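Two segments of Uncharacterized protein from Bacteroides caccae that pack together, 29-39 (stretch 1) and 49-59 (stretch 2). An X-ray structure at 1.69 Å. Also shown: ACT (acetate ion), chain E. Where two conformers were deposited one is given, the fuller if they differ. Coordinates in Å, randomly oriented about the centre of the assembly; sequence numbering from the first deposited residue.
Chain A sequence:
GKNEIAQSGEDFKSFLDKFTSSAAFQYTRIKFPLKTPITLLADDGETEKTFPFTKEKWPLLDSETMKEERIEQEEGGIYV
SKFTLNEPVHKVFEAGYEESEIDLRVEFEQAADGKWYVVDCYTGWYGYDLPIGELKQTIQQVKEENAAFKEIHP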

ATOM      1  N   ARG A  29      -2.776  11.419   4.945  1.00 19.11           N
ATOM      2  CA  ARG A  29      -3.749  10.394   5.325  1.00 16.16           C
ATOM      3  C   ARG A  29      -3.165   9.011   5.537  1.00 19.59           C
ATOM      4  O   ARG A  29      -3.848   8.001   5.391  1.00 19.67           O
ATOM      5  CB  ARG A  29      -4.881  10.358   4.318  1.00 17.66           C
ATOM      6  CG  ARG A  29      -5.708  11.614   4.278  1.00 17.25           C
ATOM      7  CD  ARG A  29      -6.258  12.018   5.646  1.00 18.59           C
ATOM      8  NE  ARG A  29      -7.265  13.052   5.485  1.00 18.82           N
ATOM      9  CZ  ARG A  29      -8.532  12.836   5.141  1.00 21.18           C
ATOM     10  NH1 ARG A  29      -9.020  11.610   4.965  1.00 20.18           N
ATOM     11  NH2 ARG A  29      -9.327  13.871   4.970  1.00 23.38           N
ATOM     12  N   ILE A  30      -1.902   8.973   5.922  1.00 16.95           N
ATOM     13  CA  ILE A  30      -1.262   7.735   6.296  1.00 20.08           C
ATOM     14  C   ILE A  30      -0.724   7.905   7.707  1.00 21.27           C
ATOM     15  O   ILE A  30      -0.058   8.902   7.994  1.00 23.41           O
ATOM     16  CB  ILE A  30      -0.120   7.372   5.342  1.00 18.08           C
ATOM     17  CG1 ILE A  30      -0.652   7.295   3.899  1.00 19.34           C
ATOM     18  CG2 ILE A  30       0.473   6.041   5.787  1.00 21.28           C
ATOM     19  CD1 ILE A  30       0.416   7.294   2.826  1.00 21.25           C
ATOM     20  N   LYS A  31      -1.065   6.966   8.588  1.00 22.30           N
ATOM     21  CA  LYS A  31      -0.603   7.019   9.977  0.50 23.13           C
ATOM     22  C   LYS A  31       0.712   6.250  10.145  1.00 21.35           C
ATOM     23  O   LYS A  31       0.716   5.046  10.335  1.00 20.87           O
ATOM     24  CB  LYS A  31      -1.683   6.502  10.927  0.50 24.45           C
ATOM     25  CG  LYS A  31      -2.868   7.470  11.059  0.50 27.41           C
ATOM     26  CD  LYS A  31      -3.923   6.980  12.039  0.50 33.42           C
ATOM     27  CE  LYS A  31      -4.839   8.098  12.556  0.50 38.75           C
ATOM     28  NZ  LYS A  31      -4.194   9.444  12.635  0.50 37.50           N
ATOM     29  N   PHE A  32       1.822   6.974  10.050  1.00 24.36           N
ATOM     30  CA  PHE A  32       3.155   6.426  10.200  1.00 24.09           C
ATOM     31  C   PHE A  32       3.580   6.470  11.664  1.00 27.65           C
ATOM     32  O   PHE A  32       3.228   7.413  12.371  1.00 26.65           O
ATOM     33  CB  PHE A  32       4.164   7.241   9.379  1.00 24.51           C
ATOM     34  CG  PHE A  32       3.935   7.192   7.888  1.00 21.13           C
ATOM     35  CD1 PHE A  32       4.214   6.038   7.164  1.00 21.30           C
ATOM     36  CD2 PHE A  32       3.475   8.324   7.180  1.00 23.11           C
ATOM     37  CE1 PHE A  32       4.021   5.995   5.798  1.00 21.60           C
ATOM     38  CE2 PHE A  32       3.285   8.284   5.795  1.00 23.69           C
ATOM     39  CZ  PHE A  32       3.557   7.123   5.104  1.00 21.72           C
ATOM     40  N   PRO A  33       4.387   5.487  12.107  1.00 29.01           N
ATOM     41  CA  PRO A  33       4.848   4.331  11.342  1.00 25.87           C
ATOM     42  C   PRO A  33       3.724   3.342  11.235  1.00 26.19           C
ATOM     43  O   PRO A  33       2.853   3.288  12.106  1.00 23.92           O
ATOM     44  CB  PRO A  33       5.994   3.759  12.191  1.00 27.94           C
ATOM     45  CG  PRO A  33       5.721   4.245  13.568  1.00 31.56           C
ATOM     46  CD  PRO A  33       5.038   5.572  13.432  1.00 29.71           C
ATOM     47  N   LEU A  34       3.678   2.601  10.136  1.00 23.58           N
ATOM     48  CA  LEU A  34       2.562   1.700   9.926  1.00 21.02           C
ATOM     49  C   LEU A  34       2.579   0.575  10.953  1.00 25.46           C
ATOM     50  O   LEU A  34       3.609   0.303  11.587  1.00 25.88           O
ATOM     51  CB  LEU A  34       2.571   1.159   8.500  1.00 23.62           C
ATOM     52  CG  LEU A  34       2.426   2.241   7.425  1.00 26.04           C
ATOM     53  CD1 LEU A  34       2.608   1.619   6.055  1.00 27.80           C
ATOM     54  CD2 LEU A  34       1.093   2.958   7.529  1.00 28.32           C
ATOM     55  N   LYS A  35       1.432  -0.063  11.125  1.00 26.09           N
ATOM     56  CA  LYS A  35       1.279  -1.072  12.169  1.00 30.52           C
ATOM     57  C   LYS A  35       2.273  -2.229  12.037  1.00 30.61           C
ATOM     58  O   LYS A  35       2.814  -2.697  13.041  1.00 30.25           O
ATOM     59  CB  LYS A  35      -0.151  -1.603  12.214  1.00 33.13           C
ATOM     60  CG  LYS A  35      -1.125  -0.641  12.873  1.00 44.17           C
ATOM     61  CD  LYS A  35      -2.406  -1.331  13.314  1.00 54.79           C
ATOM     62  CE  LYS A  35      -3.327  -1.616  12.142  1.00 60.44           C
ATOM     63  NZ  LYS A  35      -4.578  -2.308  12.572  1.00 67.02           N
ATOM     64  N   THR A  36       2.540  -2.658  10.813  1.00 28.14           N
ATOM     65  CA  THR A  36       3.454  -3.778  10.589  1.00 26.74           C
ATOM     66  C   THR A  36       4.762  -3.254  10.005  1.00 28.28           C
ATOM     67  O   THR A  36       4.780  -2.649   8.933  1.00 24.16           O
ATOM     68  CB  THR A  36       2.834  -4.823   9.649  1.00 29.24           C
ATOM     69  OG1 THR A  36       1.582  -5.251  10.187  1.00 32.31           O
ATOM     70  CG2 THR A  36       3.763  -6.039   9.476  1.00 28.95           C
ATOM     71  N   PRO A  37       5.885  -3.479  10.712  1.00 27.17           N
ATOM     72  CA  PRO A  37       7.153  -3.022  10.154  1.00 24.57           C
ATOM     73  C   PRO A  37       7.626  -3.907   9.000  1.00 25.92           C
ATOM     74  O   PRO A  37       7.074  -4.975   8.753  1.00 25.70           O
ATOM     75  CB  PRO A  37       8.121  -3.145  11.334  1.00 26.22           C
ATOM     76  CG  PRO A  37       7.575  -4.260  12.145  1.00 27.70           C
ATOM     77  CD  PRO A  37       6.074  -4.189  11.995  1.00 25.89           C
ATOM     78  N   ILE A  38       8.636  -3.444   8.287  1.00 27.70           N
ATOM     79  CA  ILE A  38       9.259  -4.217   7.237  1.00 27.49           C
ATOM     80  C   ILE A  38      10.133  -5.259   7.931  1.00 30.85           C
ATOM     81  O   ILE A  38      10.931  -4.884   8.761  1.00 26.73           O
ATOM     82  CB  ILE A  38      10.079  -3.293   6.314  1.00 28.71           C
ATOM     83  CG1 ILE A  38       9.130  -2.320   5.569  1.00 27.58           C
ATOM     84  CG2 ILE A  38      10.895  -4.088   5.302  1.00 25.24           C
ATOM     85  CD1 ILE A  38       9.804  -1.072   5.035  1.00 30.61           C
ATOM     86  N   THR A  39       9.975  -6.536   7.579  1.00 23.39           N
ATOM     87  CA  THR A  39      10.762  -7.640   8.148  1.00 25.80           C
ATOM     88  C   THR A  39      11.565  -8.331   7.039  1.00 22.99           C
ATOM     89  O   THR A  39      10.998  -8.870   6.091  1.00 26.63           O
ATOM     90  CB  THR A  39       9.892  -8.720   8.812  1.00 32.10           C
ATOM     91  OG1 THR A  39       9.112  -8.128   9.841  1.00 36.79           O
ATOM     92  CG2 THR A  39      10.757  -9.817   9.437  1.00 33.36           C
ATOM     93  N   LYS A  49      15.248  -9.023  10.810  1.00 32.91           N
ATOM     94  CA  LYS A  49      15.511  -7.656  11.188  1.00 33.18           C
ATOM     95  C   LYS A  49      14.288  -6.864  10.753  1.00 29.10           C
ATOM     96  O   LYS A  49      13.791  -7.056   9.647  1.00 28.44           O
ATOM     97  CB  LYS A  49      16.766  -7.138  10.499  1.00 35.74           C
ATOM     98  CG  LYS A  49      18.063  -7.612  11.149  1.00 43.82           C
ATOM     99  N   THR A  50      13.803  -6.015  11.651  1.00 27.61           N
ATOM    100  CA  THR A  50      12.670  -5.169  11.342  1.00 29.16           C
ATOM    101  C   THR A  50      13.138  -3.750  11.146  1.00 31.20           C
ATOM    102  O   THR A  50      14.140  -3.294  11.723  1.00 29.12           O
ATOM    103  CB  THR A  50      11.533  -5.190  12.393  1.00 32.49           C
ATOM    104  OG1 THR A  50      12.008  -4.667  13.631  1.00 34.96           O
ATOM    105  CG2 THR A  50      10.974  -6.587  12.595  1.00 33.25           C
ATOM    106  N   PHE A  51      12.417  -3.064  10.280  1.00 28.13           N
ATOM    107  CA  PHE A  51      12.634  -1.659  10.041  1.00 25.90           C
ATOM    108  C   PHE A  51      11.261  -0.986  10.061  1.00 24.14           C
ATOM    109  O   PHE A  51      10.338  -1.475   9.424  1.00 25.46           O
ATOM    110  CB  PHE A  51      13.274  -1.447   8.672  1.00 29.36           C
ATOM    111  CG  PHE A  51      14.574  -2.167   8.489  1.00 27.55           C
ATOM    112  CD1 PHE A  51      14.623  -3.521   8.135  1.00 28.45           C
ATOM    113  CD2 PHE A  51      15.762  -1.499   8.692  1.00 30.13           C
ATOM    114  CE1 PHE A  51      15.851  -4.170   7.999  1.00 33.17           C
ATOM    115  CE2 PHE A  51      16.987  -2.148   8.566  1.00 31.81           C
ATOM    116  CZ  PHE A  51      17.031  -3.480   8.206  1.00 31.39           C
ATOM    117  N   PRO A  52      11.132   0.137  10.778  1.00 27.18           N
ATOM    118  CA  PRO A  52       9.828   0.810  10.824  1.00 25.49           C
ATOM    119  C   PRO A  52       9.380   1.237   9.434  1.00 25.24           C
ATOM    120  O   PRO A  52      10.187   1.724   8.648  1.00 24.68           O
ATOM    121  CB  PRO A  52      10.090   2.051  11.683  1.00 28.53           C
ATOM    122  CG  PRO A  52      11.296   1.710  12.491  1.00 35.03           C
ATOM    123  CD  PRO A  52      12.132   0.812  11.627  1.00 32.29           C
ATOM    124  N   PHE A  53       8.097   1.070   9.146  1.00 23.27           N
ATOM    125  CA  PHE A  53       7.559   1.485   7.862  1.00 22.84           C
ATOM    126  C   PHE A  53       7.134   2.947   7.994  1.00 21.71           C
ATOM    127  O   PHE A  53       6.020   3.260   8.383  1.00 21.10           O
ATOM    128  CB  PHE A  53       6.406   0.571   7.462  1.00 23.50           C
ATOM    129  CG  PHE A  53       6.090   0.577   5.981  1.00 22.41           C
ATOM    130  CD1 PHE A  53       6.322   1.691   5.177  1.00 22.67           C
ATOM    131  CD2 PHE A  53       5.503  -0.527   5.415  1.00 22.33           C
ATOM    132  CE1 PHE A  53       6.001   1.681   3.829  1.00 21.33           C
ATOM    133  CE2 PHE A  53       5.172  -0.538   4.073  1.00 25.08           C
ATOM    134  CZ  PHE A  53       5.433   0.564   3.275  1.00 22.83           C
ATOM    135  N   THR A  54       8.062   3.830   7.659  1.00 22.66           N
ATOM    136  CA  THR A  54       7.926   5.255   7.869  1.00 23.35           C
ATOM    137  C   THR A  54       7.717   5.994   6.541  1.00 23.44           C
ATOM    138  O   THR A  54       7.728   5.391   5.460  1.00 23.59           O
ATOM    139  CB  THR A  54       9.193   5.803   8.549  1.00 29.66           C
ATOM    140  OG1 THR A  54      10.331   5.366   7.810  1.00 32.63           O
ATOM    141  CG2 THR A  54       9.301   5.294   9.966  1.00 31.93           C
ATOM    142  N   LYS A  55       7.479   7.300   6.644  1.00 22.78           N
ATOM    143  CA  LYS A  55       7.073   8.111   5.491  1.00 25.59           C
ATOM    144  C   LYS A  55       8.059   8.041   4.347  1.00 23.35           C
ATOM    145  O   LYS A  55       7.661   7.975   3.181  1.00 23.41           O
ATOM    146  CB  LYS A  55       6.871   9.565   5.906  1.00 28.12           C
ATOM    147  CG  LYS A  55       6.384  10.461   4.783  1.00 35.63           C
ATOM    148  CD  LYS A  55       6.386  11.932   5.169  1.00 50.58           C
ATOM    149  CE  LYS A  55       6.220  12.801   3.924  1.00 63.61           C
ATOM    150  NZ  LYS A  55       6.406  14.255   4.182  1.00 64.13           N
ATOM    151  N   GLU A  56       9.342   8.046   4.660  1.00 22.32           N
ATOM    152  CA  GLU A  56      10.346   8.047   3.596  1.00 24.22           C
ATOM    153  C   GLU A  56      10.319   6.739   2.770  1.00 24.33           C
ATOM    154  O   GLU A  56      10.820   6.710   1.663  1.00 23.69           O
ATOM    155  CB  GLU A  56      11.752   8.380   4.136  1.00 28.08           C
ATOM    156  CG  GLU A  56      12.586   7.186   4.541  1.00 34.04           C
ATOM    157  CD  GLU A  56      12.179   6.595   5.875  1.00 33.61           C
ATOM    158  OE1 GLU A  56      11.142   7.016   6.429  1.00 33.21           O
ATOM    159  OE2 GLU A  56      12.904   5.692   6.363  1.00 35.41           O
ATOM    160  N   LYS A  57       9.770   5.663   3.317  1.00 23.00           N
ATOM    161  CA  LYS A  57       9.683   4.381   2.623  1.00 21.54           C
ATOM    162  C   LYS A  57       8.398   4.183   1.825  1.00 20.52           C
ATOM    163  O   LYS A  57       8.296   3.246   1.049  1.00 18.91           O
ATOM    164  CB  LYS A  57       9.827   3.235   3.634  1.00 21.74           C
ATOM    165  CG  LYS A  57      11.173   3.231   4.358  1.00 24.90           C
ATOM    166  CD  LYS A  57      11.349   1.992   5.220  1.00 25.55           C
ATOM    167  CE  LYS A  57      12.633   2.049   6.033  1.00 25.77           C
ATOM    168  NZ  LYS A  57      12.528   2.982   7.190  1.00 30.49           N
ATOM    169  N   TRP A  58       7.413   5.052   2.028  1.00 21.06           N
ATOM    170  CA  TRP A  58       6.090   4.875   1.428  1.00 18.81           C
ATOM    171  C   TRP A  58       6.056   5.010  -0.096  1.00 18.35           C
ATOM    172  O   TRP A  58       6.397   6.055  -0.617  1.00 18.82           O
ATOM    173  CB  TRP A  58       5.104   5.900   2.007  1.00 19.60           C
ATOM    174  CG  TRP A  58       3.731   5.795   1.430  1.00 16.68           C
ATOM    175  CD1 TRP A  58       3.133   6.656   0.543  1.00 17.01           C
ATOM    176  CD2 TRP A  58       2.792   4.743   1.677  1.00 16.68           C
ATOM    177  NE1 TRP A  58       1.871   6.197   0.219  1.00 18.09           N
ATOM    178  CE2 TRP A  58       1.639   5.022   0.897  1.00 16.73           C
ATOM    179  CE3 TRP A  58       2.826   3.577   2.458  1.00 17.99           C
ATOM    180  CZ2 TRP A  58       0.528   4.193   0.899  1.00 17.61           C
ATOM    181  CZ3 TRP A  58       1.713   2.763   2.462  1.00 20.81           C
ATOM    182  CH2 TRP A  58       0.583   3.077   1.692  1.00 20.73           C
ATOM    183  N   PRO A  59       5.615   3.953  -0.804  1.00 16.11           N
ATOM    184  CA  PRO A  59       5.321   4.107  -2.237  1.00 18.51           C
ATOM    185  C   PRO A  59       3.931   4.691  -2.465  1.00 19.94           C
ATOM    186  O   PRO A  59       2.938   4.072  -2.085  1.00 19.62           O
ATOM    187  CB  PRO A  59       5.378   2.660  -2.778  1.00 17.70           C
ATOM    188  CG  PRO A  59       5.864   1.815  -1.625  1.00 21.58           C
ATOM    189  CD  PRO A  59       5.470   2.557  -0.394  1.00 18.24           C
TER
HETATM  190  C   ACT E 201      -7.770  17.768   5.070  1.00 46.73           C
HETATM  191  O   ACT E 201      -8.569  16.823   4.993  1.00 36.71           O
HETATM  192  OXT ACT E 201      -7.756  18.506   6.074  1.00 61.78           O
HETATM  193  CH3 ACT E 201      -6.815  18.024   3.941  1.00 48.15           C
HETATM  194  O   HOH W   1       6.371   0.154  11.176  1.00 26.27           O

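Three backbone hydrogen bonds tie the two stretches together. Two form a reciprocal pair: Ile38 N donates to Phe51 O at 2.8 Å, and Phe51 N donates to Ile38 O, also at 2.8 Å. This is the hydrogen-bonded pair of a short antiparallel bridge; Thr39 and Thr50 follow as the non-hydrogen-bonded pair, their CA atoms 4.5 Å apart. Two CA-H...O contacts add to this: Thr50 CA lies 3.1 Å from Ile38 O, which also accepts from Phe51 N, and Thr39 CA lies 3.4 Å from Lys49 O. The third bond lies beyond the bridge, where Leu34 N reaches Phe53 O at 3.0 Å and nearly straight geometry.

Between these bonds a water joins the two backbones. It donates to Leu34 O and accepts from Phe53 N, 2.8 Å from each, so Leu34 N and Phe53 O meet directly, and Leu34 O and Phe53 N meet through the water. Pro37 has no amide hydrogen to offer; it contributes carbon instead, with its CB 3.4 Å from Phe51 O.

Stretch 2 also braces itself. Lys57 NZ makes a salt bridge to Glu56 OE2 at 2.9 Å and donates to Pro52 O at 3.0 Å, so one ammonium group contacts both its neighbour's carboxylate and a carbonyl five residues back. The aliphatic part of that same lysine is used across the contact: its CD lies 3.4 Å from Ile38 CD1.

The apolar packing is organised around aromatic rings. Phe53 is sandwiched, with Leu34 CD1 over one face, 3.6 Å from the ring centroid, and Ile38 CD1 over the opposite face. A flat ring thus offers two surfaces to two branched side chains from the same partner stretch. Ile38 shares its face of the sheet with Phe51, and Ile38 CB lies 4.4 Å from Phe51 CB. Thr39 and Thr50 point to the other face, where Thr39 OG1 comes within 3.7 Å of Thr50 CG2.

Farther along, Phe32 lies against the 3-10 segment. Lys55 CA sits almost on its ring normal, 3.6 Å from the centroid, so backbone packs on aromatic surface while the lysine's end leads away. The edge of Phe32 is turned toward the face of Trp58 in an offset edge-to-face pair, with planes at 72°. Ile30 places its CD1 over the face of the indole in a CH-pi contact, 3.3 Å from the centroid of the five-membered ring of Trp58, and Leu34 CD1 reaches Trp58 CZ3 at 3.9 Å, so Leu34 touches both Phe53 and Trp58. The rule that emerges is economical: backbone bonds accompany the register, and aliphatic carbons cover ring faces.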